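Local coordinates for fibronectin type III domain-containing protein (Simiduia agarivorans, PDB 6P2K) that probably hydrolyses xyloglucan-type polysaccharides as a family GH74 glycoside hydrolase, this chain being the beta-propeller part of a longer protein with fibronectin type III modules, at residues 504-509 against 532-537; 525-530 against 583-588; 556-561 against 605-610; 594-599 against 654-659. All blocks are in the same frame, centred on the assembly; numbering follows the deposited sequence.

Interaction 1. Residues 504-509 against 532-537; sequences AGLPKG and GMYMVE
Leu506 and Pro507 pack against the ring of Tyr534, joining a loop to a blade of the beta-propeller. The loop runs between strands 493-496 and 511-516. Tyr534 lies on strand 532-536, the third strand of a four-stranded antiparallel sheet. The contact is apolar in the main.

Its first component is a CH-pi contact. Pro507 CD stands over one face of the Tyr534 ring, 3.8 Å from the centroid and 28° off the ring normal. It is displaced toward the hydroxyl end, and Pro507 CD comes within 3.4 Å of Tyr534 CZ.

The second component is apolar packing of a leucine methyl at the root of the same ring. Leu506 CD1 comes in at a slant, 3.6 Å from Tyr534 CG, and also touches Tyr534 CB. Leu506 holds CG anti to the backbone N (chi1 -177°), which brings its CD1 end closer to the strand. The same leucine also packs on Met526 of strand 524-528.

Gly505 adds a loose approach of its carbonyl O to the ring. Its backbone angles would jam any side chain against the carbonyl O of Ala504.

With a serine in place of Tyr534, Leu506 CD1 and Pro507 CD would probably lose the surface they rest on, and a gap would open between loop and blade. At the far end of the ring, Pro507 CG lies 3.3 Å from Tyr534 OH.

Interaction 2. Residues 525-530 against 583-588; sequences FMFSSN and VFFSST
The CD2-CE2 side of the Phe527 ring meets CE2 and CZ of Phe585. Phe527 CE2 is 3.7 Å from Phe585 CE2. The ring centroids are 5.2 Å apart and the planes are turned 44° against each other, so the pair is oblique. Phe527 CD2 lies over one face of the Phe585 ring, 4.0 Å above its plane and offset toward the rim. Phe585 has CG between its backbone N and carbonyl carbon (chi1 68°), and from there its ring reaches across to the opposing strand.

A second pair lies two residues back on each strand. Val583 CG2 sits over the centre of the Phe525 ring, 4.2 Å from the centroid and only 5° off the normal. This is a CH-pi contact made by a single methyl. All four side chains are buried.

The next shell packs round these groups. Met533 touches both Phe527 and Phe585, and the Trp595 ring also meets that of Phe585. Phe525 also packs on Met535, and Val583 on Ile573.

Backbone bonds hold each strand in its own sheet: Met526 pairs with Tyr534, and Val583 with Gly597. The side chain of Phe527 is about 6 Å from that of the zinc ligand Asp513.

The two strands run in the same general direction in separate sheets. Each is the second strand of its sheet. Hydrophobic packing of this kind, face to face between successive antiparallel sheets, is typical of neighbouring blades in a beta-propeller.

Interaction 3. Residues 556-561 against 605-610; sequences QIYEGL and WTFAQV. With ZN (zinc ion), chain P.
Ile557 presses its side chain onto the indole of Trp605. Its CB lies over the five-membered ring, 3.6 Å from the centroid and 14° off the normal. From CB the chain forks. Ile557 CG2 runs along the same face to within 3.3 Å of Trp605 NE1. Ile557 CG1 sits between the backbone N and the carbonyl carbon (chi1 70°) and borders Phe607. At the tip, Ile557 CD1 is 3.9 Å from Phe607 CZ and still lies over the indole.

Tyr558 follows with its CB over one face of Phe607, while the two rings meet obliquely. Its OH is hydrogen-bonded to Ala567 N. One water donates to both Ile557 O and Trp605 O and so bridges the backbones.

A classic beta bulge sets Ile557 and Tyr558 together opposite Met533. Just beyond, Glu559 binds zinc with both oxygens, OE1 at 2.0 Å and OE2 at 2.2 Å from the ion. Asp562, Asp566 and a water also bind it. Glu559 OE2 accepts a hydrogen bond from Leu561 N as well.

Strand 555-559 is the outermost strand of one propeller sheet, beside strand 532-536. The axis of its residues 556-559 passes 7.0 Å from that of residues 605-610 in the next sheet, at 35°.

Interaction 4. Residues 594-599 against 654-659; sequences VWRGEQ and TDEGQN
Arg596 holds Glu656 in a side-on salt bridge, with two nitrogens on one oxygen. Arg596 NE donates to Glu656 OE2 at 2.8 Å, and Arg596 NH2 to the same atom at 2.9 Å. The oxygen is met in the plane of the guanidinium, while the carboxylate plane is turned 37° from it. Arg596 stays extended from CG to NE, which carries the group out to the loop.

The end of the guanidinium is used too. Glu598 OE2 accepts from Arg596 NH2 at 2.9 Å and, less straight, from Arg596 NH1 at 3.3 Å. Every guanidinium nitrogen thus has a carboxylate partner, and NH2 serves both. Glu656 OE1 has a weak bond to His576 NE2.

A methionine in place of Arg596 would probably leave the carboxylates of Glu598 and Glu656 without the positive charge between them.

Glu656 and Gly657 form the middle of a type I' turn, closed by Gln658 N to Asp655 O. Asp655 OD1 accepts from Asn659 N at 3.0 Å, and Asp655 OD2 from Asn659 ND2 at 2.9 Å. Ser653 OG bonds both Asp655 OD1 and Gly657 N.

Strand 593-599 lies between strands 582-588 and 605-615. The turn links strands 648-653 and 661-664 of the next sheet, and Phe584 of strand 582-588 touches both Arg596 and Glu656.

The four contacts lie on one side of the chain's centre and step across three consecutive propeller sheets. Interaction 1 ties a loop to the sheet of strands 511-516 to 555-559. Interactions 2 and 3, centres about 9 Å apart, join that sheet to the one holding strands 582-588, 593-599 and 605-615. Interaction 4 links this second sheet to a turn of the third, its centre about 22 Å from that of interaction 1. Along the chain, interactions 1 and 2 alternate their segments, as do 2 and 3, and 3 and 4. These three successive sheets are thus packed in chain order. Interaction 3 holds a ligand of one zinc ion, and interaction 2 lies near Asp513 of another.

Interaction 1. Residues 504-509 against 532-537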
loop_
_atom_site.group_PDB
_atom_site.type_symbol
_atom_site.label_atom_id
_atom_site.label_comp_id
_atom_site.label_asym_id
_atom_site.label_seq_id
_atom_site.Cartn_x
_atom_site.Cartn_y
_atom_site.Cartn_z
ATOM N N ALA B 504 -23.912 15.676 -9.165
ATOM C CA ALA B 504 -24.821 15.266 -8.094
ATOM C C ALA B 504 -26.167 15.979 -8.159
ATOM O O ALA B 504 -26.931 15.959 -7.188
ATOM C CB ALA B 504 -24.190 15.468 -6.709
ATOM N N GLY B 505 -26.486 16.602 -9.291
ATOM C CA GLY B 505 -27.728 17.343 -9.386
ATOM C C GLY B 505 -27.732 18.687 -8.693
ATOM O O GLY B 505 -28.788 19.320 -8.613
ATOM N N LEU B 506 -26.591 19.140 -8.175
ATOM C CA LEU B 506 -26.508 20.471 -7.587
ATOM C C LEU B 506 -26.287 21.497 -8.692
ATOM O O LEU B 506 -25.306 21.386 -9.434
ATOM C CB LEU B 506 -25.382 20.538 -6.564
ATOM C CG LEU B 506 -25.215 21.856 -5.796
ATOM C CD1 LEU B 506 -26.387 22.093 -4.856
ATOM C CD2 LEU B 506 -23.897 21.865 -5.029
ATOM N N PRO B 507 -27.161 22.491 -8.841
ATOM C CA PRO B 507 -27.048 23.425 -9.970
ATOM C C PRO B 507 -25.858 24.366 -9.826
ATOM O O PRO B 507 -25.173 24.418 -8.803
ATOM C CB PRO B 507 -28.375 24.188 -9.932
ATOM C CG PRO B 507 -28.804 24.107 -8.510
ATOM C CD PRO B 507 -28.338 22.770 -8.006
ATOM N N LYS B 508 -25.631 25.136 -10.893
ATOM C CA LYS B 508 -24.406 25.910 -11.054
ATOM C C LYS B 508 -24.374 27.194 -10.233
ATOM O O LYS B 508 -23.334 27.860 -10.211
ATOM C CB LYS B 508 -24.201 26.257 -12.533
ATOM C CG LYS B 508 -25.032 27.444 -13.004
ATOM C CD LYS B 508 -25.396 27.352 -14.481
ATOM C CE LYS B 508 -24.160 27.314 -15.367
ATOM N NZ LYS B 508 -24.508 27.175 -16.813
ATOM N N GLY B 509 -25.465 27.568 -9.571
ATOM C CA GLY B 509 -25.468 28.810 -8.811
ATOM C C GLY B 509 -24.504 28.744 -7.637
ATOM O O GLY B 509 -24.381 27.720 -6.962
ATOM N N GLY B 532 -31.993 27.452 -5.342
ATOM C CA GLY B 532 -32.696 27.015 -4.155
ATOM C C GLY B 532 -31.742 26.394 -3.153
ATOM O O GLY B 532 -30.523 26.473 -3.291
ATOM N N MET B 533 -32.327 25.774 -2.132
ATOM C CA MET B 533 -31.563 25.172 -1.049
ATOM C C MET B 533 -31.476 23.664 -1.230
ATOM O O MET B 533 -32.472 23.002 -1.539
ATOM C CB MET B 533 -32.174 25.486 0.315
ATOM C CG MET B 533 -31.271 25.069 1.469
ATOM S SD MET B 533 -31.770 25.736 3.062
ATOM C CE MET B 533 -31.025 27.361 2.991
ATOM N N TYR B 534 -30.277 23.128 -1.017
ATOM C CA TYR B 534 -30.001 21.715 -1.211
ATOM C C TYR B 534 -29.331 21.157 0.035
ATOM O O TYR B 534 -28.798 21.895 0.868
ATOM C CB TYR B 534 -29.129 21.481 -2.451
ATOM C CG TYR B 534 -29.807 21.932 -3.722
ATOM C CD1 TYR B 534 -29.870 23.280 -4.060
ATOM C CD2 TYR B 534 -30.406 21.014 -4.575
ATOM C CE1 TYR B 534 -30.506 23.698 -5.212
ATOM C CE2 TYR B 534 -31.036 21.425 -5.732
ATOM C CZ TYR B 534 -31.089 22.767 -6.040
ATOM O OH TYR B 534 -31.719 23.182 -7.190
ATOM N N MET B 535 -29.375 19.835 0.155
ATOM C CA MET B 535 -28.956 19.157 1.372
ATOM C C MET B 535 -28.147 17.923 1.012
ATOM O O MET B 535 -28.530 17.164 0.120
ATOM C CB MET B 535 -30.177 18.768 2.215
ATOM C CG MET B 535 -29.862 18.002 3.483
ATOM S SD MET B 535 -31.315 17.850 4.541
ATOM C CE MET B 535 -32.280 16.644 3.634
ATOM N N VAL B 536 -27.021 17.741 1.691
ATOM C CA VAL B 536 -26.317 16.466 1.721
ATOM C C VAL B 536 -26.748 15.773 3.007
ATOM O O VAL B 536 -26.365 16.188 4.106
ATOM C CB VAL B 536 -24.797 16.648 1.652
ATOM C CG1 VAL B 536 -24.098 15.312 1.866
ATOM C CG2 VAL B 536 -24.400 17.250 0.306
ATOM N N GLU B 537 -27.570 14.732 2.871
ATOM C CA GLU B 537 -28.151 14.090 4.046
ATOM C C GLU B 537 -27.073 13.490 4.942
ATOM O O GLU B 537 -27.134 13.618 6.171
ATOM C CB GLU B 537 -29.148 13.017 3.608
ATOM C CG GLU B 537 -29.686 12.162 4.741
ATOM C CD GLU B 537 -30.857 12.816 5.448
ATOM O OE1 GLU B 537 -31.034 12.576 6.664
ATOM O OE2 GLU B 537 -31.600 13.569 4.783
#

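Interaction 2. Residues 525-530 against 583-588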
loop_
_atom_site.group_PDB
_atom_site.type_symbol
_atom_site.label_atom_id
_atom_site.label_comp_id
_atom_site.label_asym_id
_atom_site.label_seq_id
_atom_site.Cartn_x
_atom_site.Cartn_y
_atom_site.Cartn_z
ATOM N N PHE B 525 -26.094 21.723 4.651
ATOM C CA PHE B 525 -27.004 22.545 3.865
ATOM C C PHE B 525 -26.215 23.513 2.990
ATOM O O PHE B 525 -25.115 23.943 3.352
ATOM C CB PHE B 525 -27.952 23.355 4.758
ATOM C CG PHE B 525 -28.883 22.520 5.586
ATOM C CD1 PHE B 525 -30.108 22.116 5.080
ATOM C CD2 PHE B 525 -28.547 22.163 6.883
ATOM C CE1 PHE B 525 -30.973 21.353 5.847
ATOM C CE2 PHE B 525 -29.409 21.404 7.657
ATOM C CZ PHE B 525 -30.621 20.996 7.139
ATOM N N MET B 526 -26.796 23.869 1.844
ATOM C CA MET B 526 -26.193 24.845 0.945
ATOM C C MET B 526 -27.290 25.486 0.102
ATOM O O MET B 526 -28.274 24.834 -0.253
ATOM C CB MET B 526 -25.133 24.198 0.045
ATOM C CG MET B 526 -25.678 23.108 -0.874
ATOM S SD MET B 526 -24.609 21.651 -0.967
ATOM C CE MET B 526 -24.803 20.973 0.685
ATOM N N PHE B 527 -27.117 26.771 -0.209
ATOM C CA PHE B 527 -28.073 27.507 -1.033
ATOM C C PHE B 527 -27.379 27.929 -2.321
ATOM O O PHE B 527 -26.444 28.733 -2.294
ATOM C CB PHE B 527 -28.642 28.720 -0.297
ATOM C CG PHE B 527 -29.978 29.182 -0.830
ATOM C CD1 PHE B 527 -30.085 29.738 -2.099
ATOM C CD2 PHE B 527 -31.128 29.041 -0.070
ATOM C CE1 PHE B 527 -31.317 30.151 -2.596
ATOM C CE2 PHE B 527 -32.359 29.454 -0.552
ATOM C CZ PHE B 527 -32.456 30.008 -1.820
ATOM N N SER B 528 -27.847 27.388 -3.440
ATOM C CA SER B 528 -27.326 27.715 -4.762
ATOM C C SER B 528 -28.046 28.961 -5.264
ATOM O O SER B 528 -29.258 28.935 -5.490
ATOM C CB SER B 528 -27.520 26.538 -5.717
ATOM O OG SER B 528 -26.881 26.779 -6.956
ATOM N N SER B 529 -27.297 30.050 -5.434
ATOM C CA SER B 529 -27.883 31.346 -5.758
ATOM C C SER B 529 -28.758 31.265 -7.000
ATOM O O SER B 529 -28.320 30.802 -8.059
ATOM C CB SER B 529 -26.777 32.386 -5.956
ATOM O OG SER B 529 -26.160 32.701 -4.721
ATOM N N ASN B 530 -30.009 31.706 -6.843
ATOM C CA ASN B 530 -31.035 31.746 -7.883
ATOM C C ASN B 530 -31.536 30.367 -8.281
ATOM O O ASN B 530 -32.190 30.223 -9.320
ATOM C CB ASN B 530 -30.555 32.511 -9.123
ATOM C CG ASN B 530 -30.253 33.964 -8.819
ATOM O OD1 ASN B 530 -29.165 34.462 -9.112
ATOM N ND2 ASN B 530 -31.216 34.650 -8.212
ATOM N N VAL B 583 -34.277 24.626 9.863
ATOM C CA VAL B 583 -33.159 25.413 9.359
ATOM C C VAL B 583 -33.638 26.836 9.102
ATOM O O VAL B 583 -34.766 27.052 8.645
ATOM C CB VAL B 583 -32.554 24.784 8.083
ATOM C CG1 VAL B 583 -33.554 24.806 6.934
ATOM C CG2 VAL B 583 -31.266 25.491 7.692
ATOM N N PHE B 584 -32.786 27.806 9.423
ATOM C CA PHE B 584 -33.026 29.208 9.122
ATOM C C PHE B 584 -31.966 29.700 8.146
ATOM O O PHE B 584 -30.882 29.123 8.037
ATOM C CB PHE B 584 -32.993 30.083 10.385
ATOM C CG PHE B 584 -33.836 29.569 11.515
ATOM C CD1 PHE B 584 -33.323 28.654 12.423
ATOM C CD2 PHE B 584 -35.134 30.018 11.687
ATOM C CE1 PHE B 584 -34.093 28.186 13.473
ATOM C CE2 PHE B 584 -35.913 29.550 12.733
ATOM C CZ PHE B 584 -35.389 28.634 13.627
ATOM N N PHE B 585 -32.288 30.778 7.435
ATOM C CA PHE B 585 -31.286 31.457 6.625
ATOM C C PHE B 585 -31.757 32.874 6.342
ATOM O O PHE B 585 -32.951 33.180 6.416
ATOM C CB PHE B 585 -30.986 30.704 5.318
ATOM C CG PHE B 585 -32.119 30.694 4.324
ATOM C CD1 PHE B 585 -33.133 29.754 4.416
ATOM C CD2 PHE B 585 -32.144 31.593 3.270
ATOM C CE1 PHE B 585 -34.161 29.727 3.492
ATOM C CE2 PHE B 585 -33.172 31.572 2.346
ATOM C CZ PHE B 585 -34.182 30.638 2.458
ATOM N N SER B 586 -30.796 33.739 6.036
ATOM C CA SER B 586 -31.071 35.119 5.663
ATOM C C SER B 586 -31.097 35.210 4.145
ATOM O O SER B 586 -30.094 34.917 3.483
ATOM C CB SER B 586 -30.025 36.067 6.250
ATOM O OG SER B 586 -28.710 35.608 5.981
ATOM N N SER B 587 -32.245 35.595 3.597
ATOM C CA SER B 587 -32.411 35.732 2.159
ATOM C C SER B 587 -32.009 37.127 1.718
ATOM O O SER B 587 -32.488 38.121 2.272
ATOM C CB SER B 587 -33.858 35.457 1.760
ATOM O OG SER B 587 -34.073 35.751 0.388
ATOM N N THR B 588 -31.140 37.203 0.710
ATOM C CA THR B 588 -30.699 38.478 0.163
ATOM C C THR B 588 -31.028 38.602 -1.316
ATOM O O THR B 588 -30.491 39.489 -1.991
ATOM C CB THR B 588 -29.198 38.669 0.398
ATOM O OG1 THR B 588 -28.458 37.793 -0.460
ATOM C CG2 THR B 588 -28.852 38.367 1.846
#

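Interaction 3. Residues 556-561 against 605-610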
loop_
_atom_site.group_PDB
_atom_site.type_symbol
_atom_site.label_atom_id
_atom_site.label_comp_id
_atom_site.label_asym_id
_atom_site.label_seq_id
_atom_site.Cartn_x
_atom_site.Cartn_y
_atom_site.Cartn_z
ATOM N N GLN B 556 -32.725 18.319 -2.997
ATOM C CA GLN B 556 -33.303 19.656 -3.013
ATOM C C GLN B 556 -34.406 19.739 -1.968
ATOM O O GLN B 556 -35.295 18.883 -1.922
ATOM C CB GLN B 556 -33.863 19.997 -4.394
ATOM C CG GLN B 556 -34.340 21.438 -4.506
ATOM C CD GLN B 556 -34.946 21.758 -5.859
ATOM O OE1 GLN B 556 -34.296 21.619 -6.892
ATOM N NE2 GLN B 556 -36.201 22.192 -5.855
ATOM N N ILE B 557 -34.350 20.764 -1.122
ATOM C CA ILE B 557 -35.384 20.981 -0.115
ATOM C C ILE B 557 -36.145 22.283 -0.310
ATOM O O ILE B 557 -37.166 22.486 0.363
ATOM C CB ILE B 557 -34.808 20.907 1.318
ATOM C CG1 ILE B 557 -33.921 22.111 1.626
ATOM C CG2 ILE B 557 -34.020 19.619 1.508
ATOM C CD1 ILE B 557 -33.344 22.071 3.031
ATOM N N TYR B 558 -35.712 23.161 -1.215
ATOM C CA TYR B 558 -36.409 24.422 -1.441
ATOM C C TYR B 558 -36.085 24.942 -2.837
ATOM O O TYR B 558 -34.909 25.081 -3.182
ATOM C CB TYR B 558 -36.012 25.458 -0.381
ATOM C CG TYR B 558 -36.643 26.818 -0.581
ATOM C CD1 TYR B 558 -37.973 27.045 -0.241
ATOM C CD2 TYR B 558 -35.911 27.876 -1.117
ATOM C CE1 TYR B 558 -38.558 28.287 -0.425
ATOM C CE2 TYR B 558 -36.486 29.124 -1.303
ATOM C CZ TYR B 558 -37.809 29.321 -0.953
ATOM O OH TYR B 558 -38.395 30.549 -1.132
ATOM N N GLU B 559 -37.119 25.227 -3.635
ATOM C CA GLU B 559 -36.926 25.884 -4.924
ATOM C C GLU B 559 -36.892 27.391 -4.716
ATOM O O GLU B 559 -37.764 27.953 -4.043
ATOM C CB GLU B 559 -38.017 25.519 -5.942
ATOM C CG GLU B 559 -39.472 25.956 -5.618
ATOM C CD GLU B 559 -39.893 27.348 -6.147
ATOM O OE1 GLU B 559 -40.997 27.800 -5.790
ATOM O OE2 GLU B 559 -39.150 28.011 -6.901
ATOM N N GLY B 560 -35.878 28.033 -5.285
ATOM C CA GLY B 560 -35.755 29.474 -5.227
ATOM C C GLY B 560 -35.609 30.062 -6.613
ATOM O O GLY B 560 -34.710 30.867 -6.870
ATOM N N LEU B 561 -36.489 29.650 -7.521
ATOM C CA LEU B 561 -36.439 30.055 -8.918
ATOM C C LEU B 561 -37.376 31.206 -9.231
ATOM O O LEU B 561 -37.437 31.648 -10.382
ATOM C CB LEU B 561 -36.797 28.867 -9.811
ATOM C CG LEU B 561 -35.861 27.668 -9.710
ATOM C CD1 LEU B 561 -36.471 26.461 -10.404
ATOM C CD2 LEU B 561 -34.517 28.024 -10.321
ATOM N N TRP B 605 -40.326 19.523 2.860
ATOM C CA TRP B 605 -40.016 20.711 3.644
ATOM C C TRP B 605 -41.016 21.813 3.331
ATOM O O TRP B 605 -41.452 21.960 2.185
ATOM C CB TRP B 605 -38.601 21.217 3.345
ATOM C CG TRP B 605 -37.494 20.308 3.795
ATOM C CD1 TRP B 605 -37.128 19.118 3.233
ATOM C CD2 TRP B 605 -36.596 20.527 4.889
ATOM N NE1 TRP B 605 -36.064 18.580 3.915
ATOM C CE2 TRP B 605 -35.715 19.428 4.934
ATOM C CE3 TRP B 605 -36.451 21.548 5.834
ATOM C CZ2 TRP B 605 -34.704 19.320 5.888
ATOM C CZ3 TRP B 605 -35.447 21.437 6.786
ATOM C CH2 TRP B 605 -34.589 20.330 6.804
ATOM N N THR B 606 -41.376 22.590 4.350
ATOM C CA THR B 606 -42.150 23.811 4.171
ATOM C C THR B 606 -41.327 24.982 4.688
ATOM O O THR B 606 -40.830 24.944 5.819
ATOM C CB THR B 606 -43.502 23.743 4.893
ATOM O OG1 THR B 606 -43.299 23.507 6.292
ATOM C CG2 THR B 606 -44.364 22.631 4.312
ATOM N N PHE B 607 -41.176 26.009 3.854
ATOM C CA PHE B 607 -40.381 27.184 4.178
ATOM C C PHE B 607 -41.274 28.413 4.216
ATOM O O PHE B 607 -42.243 28.517 3.457
ATOM C CB PHE B 607 -39.266 27.414 3.152
ATOM C CG PHE B 607 -38.048 26.566 3.374
ATOM C CD1 PHE B 607 -38.068 25.210 3.085
ATOM C CD2 PHE B 607 -36.878 27.128 3.855
ATOM C CE1 PHE B 607 -36.945 24.428 3.288
ATOM C CE2 PHE B 607 -35.748 26.349 4.058
ATOM C CZ PHE B 607 -35.784 24.997 3.774
ATOM N N ALA B 608 -40.929 29.353 5.094
ATOM C CA ALA B 608 -41.666 30.603 5.188
ATOM C C ALA B 608 -40.752 31.690 5.728
ATOM O O ALA B 608 -39.818 31.421 6.490
ATOM C CB ALA B 608 -42.908 30.467 6.079
ATOM N N GLN B 609 -41.025 32.921 5.308
ATOM C CA GLN B 609 -40.356 34.080 5.875
ATOM C C GLN B 609 -40.879 34.332 7.284
ATOM O O GLN B 609 -42.085 34.263 7.531
ATOM C CB GLN B 609 -40.592 35.302 4.985
ATOM C CG GLN B 609 -39.927 36.590 5.448
ATOM C CD GLN B 609 -40.538 37.815 4.787
ATOM O OE1 GLN B 609 -41.696 38.141 5.029
ATOM N NE2 GLN B 609 -39.766 38.489 3.942
ATOM N N VAL B 610 -39.969 34.605 8.219
ATOM C CA VAL B 610 -40.346 34.907 9.596
ATOM C C VAL B 610 -39.870 36.278 10.047
ATOM O O VAL B 610 -40.201 36.700 11.159
ATOM C CB VAL B 610 -39.854 33.822 10.577
ATOM C CG1 VAL B 610 -40.530 32.491 10.277
ATOM C CG2 VAL B 610 -38.341 33.688 10.523
HETATM ZN ZN ZN P . -40.678 29.576 -6.697
HETATM O O HOH W 1 -39.785 23.737 0.057
HETATM O O HOH W 2 -42.667 30.055 -6.336
#

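Interaction 4. Residues 594-599 against 654-659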
loop_
_atom_site.group_PDB
_atom_site.type_symbol
_atom_site.label_atom_id
_atom_site.label_comp_id
_atom_site.label_asym_id
_atom_site.label_seq_id
_atom_site.Cartn_x
_atom_site.Cartn_y
_atom_site.Cartn_z
ATOM N N VAL B 594 -35.319 36.834 7.002
ATOM C CA VAL B 594 -35.021 35.571 7.670
ATOM C C VAL B 594 -36.108 34.567 7.310
ATOM O O VAL B 594 -37.298 34.818 7.523
ATOM C CB VAL B 594 -34.915 35.751 9.192
ATOM C CG1 VAL B 594 -34.592 34.420 9.855
ATOM C CG2 VAL B 594 -33.860 36.791 9.530
ATOM N N TRP B 595 -35.701 33.436 6.748
ATOM C CA TRP B 595 -36.611 32.370 6.369
ATOM C C TRP B 595 -36.406 31.174 7.291
ATOM O O TRP B 595 -35.316 30.968 7.831
ATOM C CB TRP B 595 -36.384 31.955 4.910
ATOM C CG TRP B 595 -37.047 32.856 3.916
ATOM C CD1 TRP B 595 -36.711 34.145 3.625
ATOM C CD2 TRP B 595 -38.159 32.528 3.072
ATOM N NE1 TRP B 595 -37.549 34.643 2.653
ATOM C CE2 TRP B 595 -38.446 33.672 2.297
ATOM C CE3 TRP B 595 -38.936 31.378 2.895
ATOM C CZ2 TRP B 595 -39.484 33.702 1.365
ATOM C CZ3 TRP B 595 -39.967 31.409 1.968
ATOM C CH2 TRP B 595 -40.230 32.563 1.214
ATOM N N ARG B 596 -37.463 30.386 7.470
ATOM C CA ARG B 596 -37.402 29.191 8.302
ATOM C C ARG B 596 -37.996 28.017 7.543
ATOM O O ARG B 596 -39.112 28.112 7.023
ATOM C CB ARG B 596 -38.147 29.394 9.619
ATOM C CG ARG B 596 -38.250 28.144 10.477
ATOM C CD ARG B 596 -39.243 28.381 11.607
ATOM N NE ARG B 596 -39.347 27.268 12.545
ATOM C CZ ARG B 596 -40.169 26.234 12.397
ATOM N NH1 ARG B 596 -40.962 26.156 11.335
ATOM N NH2 ARG B 596 -40.200 25.275 13.313
ATOM N N GLY B 597 -37.249 26.922 7.475
ATOM C CA GLY B 597 -37.701 25.697 6.834
ATOM C C GLY B 597 -37.874 24.598 7.866
ATOM O O GLY B 597 -37.069 24.474 8.794
ATOM N N GLU B 598 -38.930 23.804 7.697
ATOM C CA GLU B 598 -39.249 22.721 8.617
ATOM C C GLU B 598 -39.535 21.459 7.820
ATOM O O GLU B 598 -40.433 21.449 6.971
ATOM C CB GLU B 598 -40.448 23.082 9.498
ATOM C CG GLU B 598 -40.776 22.037 10.547
ATOM C CD GLU B 598 -42.012 22.393 11.350
ATOM O OE1 GLU B 598 -43.111 21.904 11.009
ATOM O OE2 GLU B 598 -41.882 23.170 12.318
ATOM N N GLN B 599 -38.777 20.400 8.096
ATOM C CA GLN B 599 -39.002 19.115 7.453
ATOM C C GLN B 599 -40.185 18.408 8.099
ATOM O O GLN B 599 -40.314 18.384 9.326
ATOM C CB GLN B 599 -37.749 18.246 7.551
ATOM C CG GLN B 599 -37.832 16.940 6.790
ATOM C CD GLN B 599 -36.497 16.220 6.735
ATOM O OE1 GLN B 599 -35.731 16.235 7.699
ATOM N NE2 GLN B 599 -36.209 15.590 5.601
ATOM N N THR B 654 -36.667 34.492 20.776
ATOM C CA THR B 654 -36.530 33.250 21.525
ATOM C C THR B 654 -37.638 32.255 21.208
ATOM O O THR B 654 -37.794 31.264 21.928
ATOM C CB THR B 654 -36.497 33.529 23.028
ATOM O OG1 THR B 654 -37.677 34.250 23.411
ATOM C CG2 THR B 654 -35.267 34.346 23.393
ATOM N N ASP B 655 -38.409 32.484 20.146
ATOM C CA ASP B 655 -39.461 31.561 19.727
ATOM C C ASP B 655 -39.383 31.311 18.225
ATOM O O ASP B 655 -40.384 31.349 17.507
ATOM C CB ASP B 655 -40.846 32.071 20.137
ATOM C CG ASP B 655 -41.147 33.469 19.618
ATOM O OD1 ASP B 655 -40.298 34.058 18.915
ATOM O OD2 ASP B 655 -42.246 33.983 19.922
ATOM N N GLU B 656 -38.169 31.047 17.740
ATOM C CA GLU B 656 -37.928 30.637 16.354
ATOM C C GLU B 656 -38.495 31.634 15.344
ATOM O O GLU B 656 -38.976 31.244 14.276
ATOM C CB GLU B 656 -38.485 29.234 16.091
ATOM C CG GLU B 656 -37.820 28.148 16.925
ATOM C CD GLU B 656 -37.931 26.767 16.300
ATOM O OE1 GLU B 656 -37.557 25.782 16.973
ATOM O OE2 GLU B 656 -38.394 26.665 15.141
ATOM N N GLY B 657 -38.450 32.924 15.669
ATOM C CA GLY B 657 -38.822 33.959 14.729
ATOM C C GLY B 657 -40.275 34.376 14.738
ATOM O O GLY B 657 -40.678 35.156 13.866
ATOM N N GLN B 658 -41.080 33.886 15.684
ATOM C CA GLN B 658 -42.469 34.333 15.756
ATOM C C GLN B 658 -42.559 35.774 16.243
ATOM O O GLN B 658 -43.371 36.556 15.734
ATOM C CB GLN B 658 -43.280 33.408 16.661
ATOM C CG GLN B 658 -43.460 32.006 16.109
ATOM C CD GLN B 658 -44.231 31.107 17.050
ATOM O OE1 GLN B 658 -45.062 31.570 17.829
ATOM N NE2 GLN B 658 -43.958 29.809 16.983
ATOM N N ASN B 659 -41.730 36.146 17.218
ATOM C CA ASN B 659 -41.714 37.493 17.772
ATOM C C ASN B 659 -40.272 37.939 17.963
ATOM O O ASN B 659 -39.428 37.152 18.401
ATOM C CB ASN B 659 -42.461 37.554 19.106
ATOM C CG ASN B 659 -43.930 37.213 18.967
ATOM O OD1 ASN B 659 -44.745 38.064 18.612
ATOM N ND2 ASN B 659 -44.276 35.965 19.255
#